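Local coordinates for DUF2787 domain-containing protein (PDB 2V1L) that is of unknown function but is encoded on a Vibrio cholerae pathogenicity island and shares structural homology with human p32, at residues 40-45 / 59-64. Numbering follows the deposited sequence.
Sequences EVVMNF and PVEIAL
Strands 41-45 and 60-64 run antiparallel, joined by six backbone hydrogen bonds at the pairs Val-41/Leu-64, Met-43/Ile-62 and Phe-45/Val-60. Each is close to straight, and Met-43 N reaches Ile-62 O at 2.8 Å nearly along the carbonyl axis. Strands 141-144 and 72-82 flank the pair, so both strands are interior to the sheet.

Glu-61 projects from the face it shares with Val-42 and Asn-44. Its CB lies 3.8 Å from Asn-44 ND2. With CG anti to the backbone N (chi1 -177°), CG comes 3.7 Å from Met-43 O and meets Val-42 CG1, which also touches CD. At the tip, OE1 accepts a weak hydrogen bond of 3.4 Å from Asn-44 ND2, the amide and carboxylate planes being 73° apart; OE2 is hydrogen-bonded to the hydroxyl of Tyr-76, its stronger polar partner.

Apolar contacts occupy the other face. Met-43, extended beyond CG, brings CE within 3.6 Å of Leu-64 CD1, while Phe-45 CE2 meets Ile-62 CD1 obliquely at 3.6 Å. Helices 15-29 and 117-135 pack on this side, where Phe-130 forms an edge-to-face pair with Phe-45. This strand pair is thus two-faced, apolar against the helices and partly polar where Asn-44 and Glu-61 lie.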
# COMPACT_ATOMS: atom_id res chain seq x y z
N GLU A 40 -4.79 -14.39 6.51
CA GLU A 40 -4.69 -12.98 6.93
C GLU A 40 -3.25 -12.58 7.21
O GLU A 40 -2.65 -13.09 8.15
CB GLU A 40 -5.57 -12.72 8.16
CG GLU A 40 -5.53 -11.29 8.69
CD GLU A 40 -5.73 -11.21 10.21
OE1 GLU A 40 -6.76 -11.73 10.71
OE2 GLU A 40 -4.85 -10.64 10.89
N VAL A 41 -2.73 -11.64 6.42
CA VAL A 41 -1.32 -11.21 6.49
C VAL A 41 -1.12 -9.68 6.36
O VAL A 41 -1.88 -8.99 5.67
CB VAL A 41 -0.46 -11.99 5.43
CG1 VAL A 41 -0.43 -11.29 4.08
CG2 VAL A 41 0.94 -12.19 5.92
N VAL A 42 -0.09 -9.16 7.02
CA VAL A 42 0.25 -7.75 6.98
C VAL A 42 1.72 -7.54 6.59
O VAL A 42 2.62 -8.03 7.26
CB VAL A 42 -0.08 -7.03 8.34
CG1 VAL A 42 0.49 -5.63 8.37
CG2 VAL A 42 -1.57 -6.99 8.58
N MET A 43 1.93 -6.78 5.51
CA MET A 43 3.28 -6.41 5.06
C MET A 43 3.59 -4.96 5.47
O MET A 43 2.73 -4.07 5.33
CB MET A 43 3.39 -6.53 3.53
CG MET A 43 3.14 -7.91 2.93
SD MET A 43 3.28 -7.91 1.12
CE MET A 43 2.82 -9.59 0.72
N ASN A 44 4.79 -4.72 5.96
CA ASN A 44 5.25 -3.36 6.25
C ASN A 44 6.54 -3.05 5.48
O ASN A 44 7.44 -3.88 5.44
CB ASN A 44 5.49 -3.15 7.74
CG ASN A 44 4.20 -3.10 8.53
OD1 ASN A 44 3.66 -4.14 8.91
ND2 ASN A 44 3.69 -1.89 8.76
N PHE A 45 6.59 -1.86 4.87
CA PHE A 45 7.78 -1.40 4.16
C PHE A 45 8.23 -0.16 4.90
O PHE A 45 7.45 0.80 5.03
CB PHE A 45 7.46 -1.08 2.67
CG PHE A 45 6.91 -2.24 1.89
CD1 PHE A 45 7.68 -2.86 0.90
CD2 PHE A 45 5.62 -2.72 2.12
CE1 PHE A 45 7.19 -3.92 0.18
CE2 PHE A 45 5.11 -3.80 1.41
CZ PHE A 45 5.90 -4.41 0.44
N PRO A 59 6.62 5.23 5.34
CA PRO A 59 6.33 3.81 5.56
C PRO A 59 5.05 3.41 4.86
O PRO A 59 4.17 4.22 4.71
CB PRO A 59 6.12 3.70 7.09
CG PRO A 59 6.59 4.96 7.63
CD PRO A 59 6.58 6.02 6.59
N VAL A 60 4.94 2.15 4.46
CA VAL A 60 3.75 1.67 3.81
C VAL A 60 3.35 0.38 4.49
O VAL A 60 4.20 -0.45 4.80
CB VAL A 60 3.98 1.43 2.30
CG1 VAL A 60 2.86 0.69 1.72
CG2 VAL A 60 4.23 2.76 1.54
N GLU A 61 2.04 0.22 4.70
CA GLU A 61 1.42 -1.01 5.18
C GLU A 61 0.40 -1.54 4.18
O GLU A 61 -0.45 -0.79 3.69
CB GLU A 61 0.76 -0.79 6.55
CG GLU A 61 0.16 -2.05 7.16
CD GLU A 61 -0.37 -1.86 8.57
OE1 GLU A 61 0.39 -1.42 9.45
OE2 GLU A 61 -1.57 -2.18 8.79
N ILE A 62 0.47 -2.84 3.89
CA ILE A 62 -0.48 -3.49 3.02
C ILE A 62 -1.05 -4.73 3.72
O ILE A 62 -0.30 -5.51 4.29
CB ILE A 62 0.16 -3.90 1.66
CG1 ILE A 62 0.72 -2.66 0.94
CG2 ILE A 62 -0.89 -4.64 0.80
CD1 ILE A 62 1.90 -2.93 -0.03
N ALA A 63 -2.38 -4.90 3.65
CA ALA A 63 -3.04 -6.05 4.27
C ALA A 63 -3.76 -6.95 3.31
O ALA A 63 -4.54 -6.52 2.45
CB ALA A 63 -4.00 -5.60 5.37
N LEU A 64 -3.53 -8.24 3.50
CA LEU A 64 -4.08 -9.26 2.63
C LEU A 64 -4.68 -10.35 3.50
O LEU A 64 -4.15 -10.67 4.56
CB LEU A 64 -2.96 -9.86 1.76
CG LEU A 64 -1.97 -8.96 1.01
CD1 LEU A 64 -0.76 -9.75 0.59
CD2 LEU A 64 -2.62 -8.35 -0.21